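Local coordinates for acetyl xylan esterase (Geobacillus stearothermophilus, PDB 5BN1), which removes acetyl side groups from the xylose backbone units of xylan and xylo-oligosaccharides, working as a donut-shaped homooctamer of two staggered tetrameric rings, at residues L9-G13 / R72-V77; F137-G141 / F176-L180; S167-D171 / A206-I211. The protein carries 1 engineered substitution. One frame throughout, in Å; residues are numbered along the deposited sequence.

Interaction 1: L9-G13 / R72-V77; sequences LLFIG and RWEEDV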
loop_
_atom_site.group_PDB
_atom_site.type_symbol
_atom_site.label_atom_id
_atom_site.label_comp_id
_atom_site.label_asym_id
_atom_site.label_seq_id
_atom_site.Cartn_x
_atom_site.Cartn_y
_atom_site.Cartn_z
ATOM N N LEU A 9 31.788 18.653 -2.814
ATOM C CA LEU A 9 31.126 19.232 -3.970
ATOM C C LEU A 9 29.658 19.105 -3.717
ATOM O O LEU A 9 29.147 17.992 -3.488
ATOM C CB LEU A 9 31.514 18.488 -5.241
ATOM C CG LEU A 9 30.631 18.664 -6.497
ATOM C CD1 LEU A 9 30.547 20.129 -6.934
ATOM C CD2 LEU A 9 31.258 17.867 -7.598
ATOM N N LEU A 10 28.929 20.223 -3.698
ATOM C CA LEU A 10 27.557 20.284 -3.363
ATOM C C LEU A 10 26.835 20.766 -4.584
ATOM O O LEU A 10 27.134 21.801 -5.166
ATOM C CB LEU A 10 27.260 21.209 -2.183
ATOM C CG LEU A 10 25.856 21.378 -1.702
ATOM C CD1 LEU A 10 25.886 21.748 -0.222
ATOM C CD2 LEU A 10 25.127 22.503 -2.404
ATOM N N PHE A 11 25.770 20.031 -5.015
ATOM C CA PHE A 11 24.921 20.384 -6.154
ATOM C C PHE A 11 23.610 20.869 -5.607
ATOM O O PHE A 11 23.001 20.334 -4.686
ATOM C CB PHE A 11 24.651 19.146 -7.032
ATOM C CG PHE A 11 25.817 18.649 -7.802
ATOM C CD1 PHE A 11 25.975 19.022 -9.083
ATOM C CD2 PHE A 11 26.663 17.646 -7.245
ATOM C CE1 PHE A 11 27.014 18.556 -9.876
ATOM C CE2 PHE A 11 27.670 17.141 -8.032
ATOM C CZ PHE A 11 27.874 17.574 -9.309
ATOM N N ILE A 12 23.151 21.978 -6.240
ATOM C CA ILE A 12 21.889 22.557 -5.872
ATOM C C ILE A 12 21.133 22.992 -7.156
ATOM O O ILE A 12 21.718 23.296 -8.196
ATOM C CB ILE A 12 21.960 23.630 -4.777
ATOM C CG1 ILE A 12 20.604 23.906 -4.123
ATOM C CG2 ILE A 12 22.658 24.867 -5.341
ATOM C CD1 ILE A 12 20.628 24.726 -2.819
ATOM N N GLY A 13 19.798 22.889 -7.085
ATOM C CA GLY A 13 18.976 23.159 -8.183
ATOM C C GLY A 13 17.569 22.624 -7.915
ATOM O O GLY A 13 17.103 22.525 -6.798
ATOM N N ARG A 72 16.463 28.918 1.264
ATOM C CA ARG A 72 17.107 27.785 1.910
ATOM C C ARG A 72 18.602 27.760 1.872
ATOM O O ARG A 72 19.258 26.810 2.249
ATOM C CB ARG A 72 16.543 26.426 1.435
ATOM C CG ARG A 72 16.824 26.067 -0.015
ATOM C CD ARG A 72 15.909 24.943 -0.434
ATOM N NE ARG A 72 16.125 24.527 -1.814
ATOM C CZ ARG A 72 17.001 23.594 -2.227
ATOM N NH1 ARG A 72 17.868 23.002 -1.375
ATOM N NH2 ARG A 72 17.148 23.280 -3.525
ATOM N N TRP A 73 19.200 28.840 1.411
ATOM C CA TRP A 73 20.601 28.888 1.076
ATOM C C TRP A 73 21.459 28.720 2.372
ATOM O O TRP A 73 22.472 28.037 2.353
ATOM C CB TRP A 73 20.981 30.222 0.371
ATOM C CG TRP A 73 22.263 30.127 -0.310
ATOM C CD1 TRP A 73 23.498 30.645 0.069
ATOM C CD2 TRP A 73 22.482 29.527 -1.571
ATOM N NE1 TRP A 73 24.417 30.353 -0.871
ATOM C CE2 TRP A 73 23.815 29.724 -1.941
ATOM C CE3 TRP A 73 21.615 28.848 -2.489
ATOM C CZ2 TRP A 73 24.340 29.262 -3.095
ATOM C CZ3 TRP A 73 22.123 28.425 -3.644
ATOM C CH2 TRP A 73 23.472 28.580 -3.969
ATOM N N GLU A 74 21.049 29.371 3.451
ATOM C CA GLU A 74 21.879 29.283 4.634
ATOM C C GLU A 74 21.965 27.850 5.145
ATOM O O GLU A 74 23.067 27.385 5.448
ATOM C CB GLU A 74 21.255 30.162 5.745
ATOM C CG GLU A 74 22.056 30.245 7.042
ATOM C CD GLU A 74 23.497 30.683 6.882
ATOM O OE1 GLU A 74 24.332 30.032 7.592
ATOM O OE2 GLU A 74 23.790 31.632 6.071
ATOM N N GLU A 75 20.835 27.201 5.268
ATOM C CA GLU A 75 20.793 25.859 5.775
ATOM C C GLU A 75 21.348 24.855 4.789
ATOM O O GLU A 75 22.091 23.940 5.112
ATOM C CB GLU A 75 19.412 25.570 6.274
ATOM C CG GLU A 75 18.925 24.149 6.417
ATOM C CD GLU A 75 17.379 24.137 6.247
ATOM O OE1 GLU A 75 16.841 24.153 5.072
ATOM O OE2 GLU A 75 16.703 24.171 7.316
ATOM N N ASP A 76 20.969 24.996 3.518
ATOM C CA ASP A 76 21.320 23.937 2.551
ATOM C C ASP A 76 22.583 24.082 1.778
ATOM O O ASP A 76 23.101 23.105 1.192
ATOM C CB ASP A 76 20.153 23.727 1.506
ATOM C CG ASP A 76 18.937 23.108 2.106
ATOM O OD1 ASP A 76 18.931 22.650 3.315
ATOM O OD2 ASP A 76 17.874 23.003 1.441
ATOM N N VAL A 77 23.221 25.262 1.853
ATOM C CA VAL A 77 24.468 25.472 1.228
ATOM C C VAL A 77 25.498 25.902 2.291
ATOM O O VAL A 77 26.431 25.180 2.554
ATOM C CB VAL A 77 24.428 26.479 0.084
ATOM C CG1 VAL A 77 25.718 26.711 -0.562
ATOM C CG2 VAL A 77 23.397 25.995 -0.996
#

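Interaction 2: F137-G141 / F176-L180; sequences FYIEG and FNEVL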
loop_
_atom_site.group_PDB
_atom_site.type_symbol
_atom_site.label_atom_id
_atom_site.label_comp_id
_atom_site.label_asym_id
_atom_site.label_seq_id
_atom_site.Cartn_x
_atom_site.Cartn_y
_atom_site.Cartn_z
ATOM N N PHE A 137 18.095 25.032 -19.167
ATOM C CA PHE A 137 17.987 24.598 -20.516
ATOM C C PHE A 137 16.499 24.283 -20.826
ATOM O O PHE A 137 15.700 24.141 -19.901
ATOM C CB PHE A 137 18.828 23.276 -20.767
ATOM C CG PHE A 137 18.426 22.091 -19.941
ATOM C CD1 PHE A 137 17.364 21.333 -20.394
ATOM C CD2 PHE A 137 19.026 21.791 -18.745
ATOM C CE1 PHE A 137 16.915 20.269 -19.587
ATOM C CE2 PHE A 137 18.603 20.774 -17.954
ATOM C CZ PHE A 137 17.524 20.033 -18.354
ATOM N N TYR A 138 16.267 24.154 -22.117
ATOM C CA TYR A 138 14.934 23.739 -22.615
ATOM C C TYR A 138 15.201 22.892 -23.795
ATOM O O TYR A 138 15.927 23.301 -24.722
ATOM C CB TYR A 138 14.041 24.911 -22.895
ATOM C CG TYR A 138 12.589 24.592 -23.170
ATOM C CD1 TYR A 138 11.860 23.863 -22.259
ATOM C CD2 TYR A 138 11.937 25.115 -24.264
ATOM C CE1 TYR A 138 10.528 23.616 -22.437
ATOM C CE2 TYR A 138 10.578 24.845 -24.451
ATOM C CZ TYR A 138 9.895 24.134 -23.524
ATOM O OH TYR A 138 8.524 23.952 -23.743
ATOM N N ILE A 139 14.648 21.650 -23.780
ATOM C CA ILE A 139 15.027 20.729 -24.824
ATOM C C ILE A 139 14.128 20.944 -26.024
ATOM O O ILE A 139 13.061 20.349 -26.233
ATOM C CB ILE A 139 14.968 19.261 -24.280
ATOM C CG1 ILE A 139 15.823 19.125 -23.068
ATOM C CG2 ILE A 139 15.354 18.268 -25.421
ATOM C CD1 ILE A 139 15.727 17.780 -22.333
ATOM N N GLU A 140 14.526 21.919 -26.870
ATOM C CA GLU A 140 13.714 22.450 -27.953
ATOM C C GLU A 140 14.701 23.109 -28.917
ATOM O O GLU A 140 15.460 23.985 -28.446
ATOM C CB GLU A 140 12.703 23.543 -27.400
ATOM C CG GLU A 140 12.028 24.299 -28.493
ATOM C CD GLU A 140 11.364 23.430 -29.509
ATOM O OE1 GLU A 140 10.453 22.602 -29.132
ATOM O OE2 GLU A 140 11.741 23.477 -30.738
ATOM N N GLY A 141 14.830 22.648 -30.147
ATOM C CA GLY A 141 15.830 23.172 -31.073
ATOM C C GLY A 141 15.425 24.427 -31.790
ATOM O O GLY A 141 16.314 25.098 -32.368
ATOM N N PHE A 176 22.631 20.289 -25.155
ATOM C CA PHE A 176 21.422 19.707 -25.793
ATOM C C PHE A 176 21.290 20.069 -27.259
ATOM O O PHE A 176 20.841 19.330 -28.077
ATOM C CB PHE A 176 20.177 20.080 -25.044
ATOM C CG PHE A 176 19.950 19.267 -23.789
ATOM C CD1 PHE A 176 19.548 17.909 -23.932
ATOM C CD2 PHE A 176 20.082 19.789 -22.554
ATOM C CE1 PHE A 176 19.365 17.185 -22.814
ATOM C CE2 PHE A 176 19.878 19.063 -21.427
ATOM C CZ PHE A 176 19.585 17.679 -21.579
ATOM N N ASN A 177 21.636 21.329 -27.606
ATOM C CA ASN A 177 21.472 21.754 -28.950
ATOM C C ASN A 177 22.234 20.844 -29.937
ATOM O O ASN A 177 21.699 20.619 -31.041
ATOM C CB ASN A 177 22.013 23.178 -29.108
ATOM C CG ASN A 177 21.133 24.235 -28.449
ATOM O OD1 ASN A 177 20.018 23.954 -28.076
ATOM N ND2 ASN A 177 21.690 25.445 -28.279
ATOM N N GLU A 178 23.405 20.389 -29.517
ATOM C CA GLU A 178 24.189 19.474 -30.441
ATOM C C GLU A 178 23.406 18.190 -30.723
ATOM O O GLU A 178 23.246 17.781 -31.870
ATOM C CB GLU A 178 25.476 19.213 -29.806
ATOM C CG GLU A 178 26.322 18.198 -30.626
ATOM C CD GLU A 178 26.795 18.700 -32.009
ATOM O OE1 GLU A 178 26.848 19.966 -32.333
ATOM O OE2 GLU A 178 27.107 17.716 -32.783
ATOM N N VAL A 179 22.787 17.655 -29.689
ATOM C CA VAL A 179 22.015 16.402 -29.908
ATOM C C VAL A 179 20.728 16.637 -30.716
ATOM O O VAL A 179 20.219 15.781 -31.420
ATOM C CB VAL A 179 21.773 15.719 -28.552
ATOM C CG1 VAL A 179 20.925 14.473 -28.702
ATOM C CG2 VAL A 179 23.116 15.358 -27.902
ATOM N N LEU A 180 20.128 17.810 -30.485
ATOM C CA LEU A 180 18.918 18.221 -31.185
ATOM C C LEU A 180 19.118 18.450 -32.679
ATOM O O LEU A 180 18.134 18.503 -33.443
ATOM C CB LEU A 180 18.332 19.438 -30.479
ATOM C CG LEU A 180 17.769 19.189 -29.086
ATOM C CD1 LEU A 180 17.527 20.520 -28.376
ATOM C CD2 LEU A 180 16.454 18.412 -29.171
#

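Interaction 3: S167-D171 / A206-I211; sequences SLFVD and AFLREI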
loop_
_atom_site.group_PDB
_atom_site.type_symbol
_atom_site.label_atom_id
_atom_site.label_comp_id
_atom_site.label_asym_id
_atom_site.label_seq_id
_atom_site.Cartn_x
_atom_site.Cartn_y
_atom_site.Cartn_z
ATOM N N SER A 167 33.576 32.301 -12.023
ATOM C CA SER A 167 33.066 30.939 -11.697
ATOM C C SER A 167 33.261 30.056 -12.912
ATOM O O SER A 167 33.310 30.474 -14.051
ATOM C CB SER A 167 31.585 31.108 -11.431
ATOM O OG SER A 167 31.288 31.822 -10.248
ATOM N N LEU A 168 33.275 28.745 -12.695
ATOM C CA LEU A 168 33.241 27.834 -13.802
ATOM C C LEU A 168 31.768 27.876 -14.370
ATOM O O LEU A 168 30.857 28.319 -13.720
ATOM C CB LEU A 168 33.548 26.392 -13.326
ATOM C CG LEU A 168 34.997 26.172 -12.805
ATOM C CD1 LEU A 168 35.191 24.710 -12.354
ATOM C CD2 LEU A 168 35.915 26.534 -13.910
ATOM N N PHE A 169 31.658 27.423 -15.566
ATOM C CA PHE A 169 30.435 27.658 -16.378
ATOM C C PHE A 169 30.138 26.503 -17.287
ATOM O O PHE A 169 30.982 26.053 -18.109
ATOM C CB PHE A 169 30.593 28.934 -17.215
ATOM C CG PHE A 169 29.484 29.175 -18.203
ATOM C CD1 PHE A 169 28.223 29.476 -17.679
ATOM C CD2 PHE A 169 29.597 29.001 -19.520
ATOM C CE1 PHE A 169 27.179 29.668 -18.583
ATOM C CE2 PHE A 169 28.558 29.193 -20.467
ATOM C CZ PHE A 169 27.294 29.531 -19.930
ATOM N N VAL A 170 28.885 25.942 -17.191
ATOM C CA VAL A 170 28.463 24.925 -18.087
ATOM C C VAL A 170 27.245 25.389 -18.874
ATOM O O VAL A 170 26.184 25.650 -18.259
ATOM C CB VAL A 170 28.064 23.660 -17.245
ATOM C CG1 VAL A 170 27.678 22.512 -18.217
ATOM C CG2 VAL A 170 29.157 23.259 -16.301
ATOM N N ASP A 171 27.366 25.392 -20.168
ATOM C CA ASP A 171 26.318 25.750 -21.082
ATOM C C ASP A 171 25.530 24.436 -21.420
ATOM O O ASP A 171 25.845 23.748 -22.369
ATOM C CB ASP A 171 26.798 26.435 -22.321
ATOM C CG ASP A 171 25.723 26.970 -23.147
ATOM O OD1 ASP A 171 24.459 26.622 -22.975
ATOM O OD2 ASP A 171 25.939 27.879 -24.047
ATOM N N ALA A 206 28.562 17.299 -19.898
ATOM C CA ALA A 206 28.894 18.778 -19.926
ATOM C C ALA A 206 29.478 19.219 -18.649
ATOM O O ALA A 206 30.482 20.060 -18.681
ATOM C CB ALA A 206 27.645 19.537 -20.288
ATOM N N PHE A 207 29.011 18.794 -17.504
ATOM C CA PHE A 207 29.572 19.106 -16.196
ATOM C C PHE A 207 31.023 18.644 -16.144
ATOM O O PHE A 207 31.938 19.418 -15.740
ATOM C CB PHE A 207 28.737 18.595 -15.096
ATOM C CG PHE A 207 29.282 18.921 -13.761
ATOM C CD1 PHE A 207 30.218 18.111 -13.134
ATOM C CD2 PHE A 207 28.853 20.082 -13.106
ATOM C CE1 PHE A 207 30.734 18.445 -11.903
ATOM C CE2 PHE A 207 29.366 20.405 -11.870
ATOM C CZ PHE A 207 30.301 19.576 -11.270
ATOM N N LEU A 208 31.215 17.352 -16.447
ATOM C CA LEU A 208 32.535 16.790 -16.350
ATOM C C LEU A 208 33.558 17.509 -17.205
ATOM O O LEU A 208 34.729 17.740 -16.734
ATOM C CB LEU A 208 32.468 15.271 -16.667
ATOM C CG LEU A 208 31.816 14.408 -15.590
ATOM C CD1 LEU A 208 31.446 13.044 -16.095
ATOM C CD2 LEU A 208 32.654 14.268 -14.320
ATOM N N ARG A 209 33.181 17.890 -18.392
ATOM C CA ARG A 209 34.067 18.585 -19.321
ATOM C C ARG A 209 34.584 19.845 -18.623
ATOM O O ARG A 209 35.795 20.168 -18.602
ATOM C CB ARG A 209 33.369 18.853 -20.587
ATOM C CG ARG A 209 34.249 19.644 -21.571
ATOM C CD ARG A 209 33.408 20.172 -22.679
ATOM N NE ARG A 209 34.070 20.592 -23.881
ATOM C CZ ARG A 209 33.458 21.243 -24.885
ATOM N NH1 ARG A 209 32.134 21.545 -24.826
ATOM N NH2 ARG A 209 34.162 21.582 -25.977
ATOM N N GLU A 210 33.674 20.597 -17.992
ATOM C CA GLU A 210 34.064 21.889 -17.388
ATOM C C GLU A 210 34.955 21.723 -16.165
ATOM O O GLU A 210 35.814 22.637 -15.900
ATOM C CB GLU A 210 32.824 22.685 -17.034
ATOM C CG GLU A 210 33.108 24.064 -16.427
ATOM C CD GLU A 210 33.757 25.057 -17.385
ATOM O OE1 GLU A 210 33.993 24.778 -18.613
ATOM O OE2 GLU A 210 33.986 26.228 -16.823
ATOM N N ILE A 211 34.896 20.581 -15.465
ATOM C CA ILE A 211 35.794 20.333 -14.351
ATOM C C ILE A 211 37.084 19.596 -14.749
ATOM O O ILE A 211 37.842 19.292 -13.802
ATOM C CB ILE A 211 35.169 19.709 -13.123
ATOM C CG1 ILE A 211 34.591 18.276 -13.415
ATOM C CG2 ILE A 211 34.062 20.621 -12.505
ATOM C CD1 ILE A 211 34.352 17.533 -12.165
#

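Interaction 1: L9-G13 / R72-V77
Strand 9-13 and helical segment 72-77 run roughly antiparallel, their N-to-C directions 146° apart and their axes 10.7 Å from each other at closest approach. The backbones come nearest at Leu10 and Val77, whose CA atoms are 7.6 Å apart. Within the helical segment, Asp76 N bonds to Arg72 O (2.8 Å) and Val77 N to Trp73 O (2.9 Å). The CA-to-CB bonds of Leu10 and Ile12 point toward the helix, whereas Leu9 and Phe11 are out of its reach; Phe11 instead meets Phe207. This is one face of the parallel sheet in the α/β/α fold of an SGNH hydrolase: helix 66-78 links strands 55-58 and 84-88, crossing over strand 8-13 between them. Val77 CG2 is the common apolar partner, 4.1 Å from Leu10 CD2 and 3.5 Å from Ile12 CD1. Ile12 CG2 also approaches Trp73 CZ3 at 4.0 Å, while the indole NE1 bonds to Thr124. Leu10 CD1 packs 3.4 Å from Asp76 O, a buried carbonyl with no polar partner in the model. Ile12 CD1 lies over one face of the Arg72 guanidinium, 3.6 Å from NH1, which is held by a salt bridge to Asp76 OD2 (2.8 Å) and a hydrogen bond to Lys59 O. At Gly13, two positions before the inferred nucleophile Ser15, phi/psi of 166/-154° would jam a CB against the Ile12 carbonyl O.

Interaction 2: F137-G141 / F176-L180
Phe176 offers a ring face to Ile139: CG1 of Ile139 stands 4.0 Å from the centroid of the Phe176 ring and 9° off its normal, a CH-pi contact, with Ile139 CD1 3.7 Å from Phe176 CE1. The Phe137 ring meets the same ring obliquely, centroids 4.7 Å apart and planes at 39°, and Phe176 CE2 lies over the Phe137 face, 3.5 Å from CD1. One helical turn on, Leu180 CD2 reaches Ile139 CG2 at 3.9 Å, and its CD1 packs on Glu140 N at 3.6 Å. Ile139 centres an inverse gamma turn in the loop after strand 130-134, and its side chain is about 7 Å from those of Asp191 and His194, the inferred charge-relay residues. The Glu140 carboxylate bonds to Asn142 N and Arg192, while Tyr138 OH bonds to Tyr184 of a neighbouring subunit. Between 137-141 and 176-180 the contact therefore rests on apolar and CH-pi packing; a polar link to this helix lies earlier, a weak hydrogen bond from Gln173 NE2 to Tyr138 O.

Interaction 3: S167-D171 / A206-I211
Ser167 leads into strand 168-170, an outermost strand of the chain's parallel sheet in this SGNH-type α/β/α fold, and packs on Ala162 of helix 146-165 rather than on segment 206-211. The strand and the C-terminal part of helix 197-211 run nearly antiparallel, at 153° with an axial approach of 8.1 Å. Leu168 points toward the helix: its CD1 lies 4.2 Å from Ile211 CG2, and its CD2 is 3.5 Å from Glu210 OE2. Its backbone, like that of Val170, bonds to strand 130-134, leaving the amide of the residue between them directed elsewhere. That residue, Phe169, donates its N to Glu210 OE2 at 2.9 Å with an N-H...acceptor angle of 169°, so the helix carboxylate takes up an edge-strand NH. The carbonyl gains nothing from this, since Phe169 O lies 3.3 Å from both OE1 and OE2 of Glu210, all acceptors. The CB of Phe169 points away, and its side chain packs on Val158, Lys159 and Ala162 of helix 146-165, so successive strand residues serve different helices. Val170 turns back toward helix 197-211 where the backbones are closest, its CA 6.2 Å from that of Phe207. Val170 CG1 touches Ala206 CB at 3.6 Å and approaches Phe207 N at 4.0 Å, while Val170 CG2 rests 3.8 Å from Glu210 CB. Asp171 ends the segment as the N-cap of helix 172-180, its OD1 accepting a hydrogen bond from Ala174 N.

Interactions 1 and 3 both pack a helix antiparallel on the same parallel sheet, but on opposite faces and at different depths. Interaction 1 sits on an internal strand, is buried, dominated by aliphatic packing, and keeps its salt bridge within the helix. Interaction 3, on an outermost strand, is only partly buried and uses a carboxylate-to-amide bond. They meet where Phe11 CE1 lies 3.6 Å from Phe207 CE2. Interaction 2 lies beyond the sheet, about 27 Å from interaction 1 between centres; it too is largely buried, but the exposed Gly141 hydrogen-bonds through its N to a glycerol, probably from the crystallisation liquor. Its helix 172-180 follows strand 168-170 and precedes helix 197-211, so interactions 2 and 3 interleave along the chain.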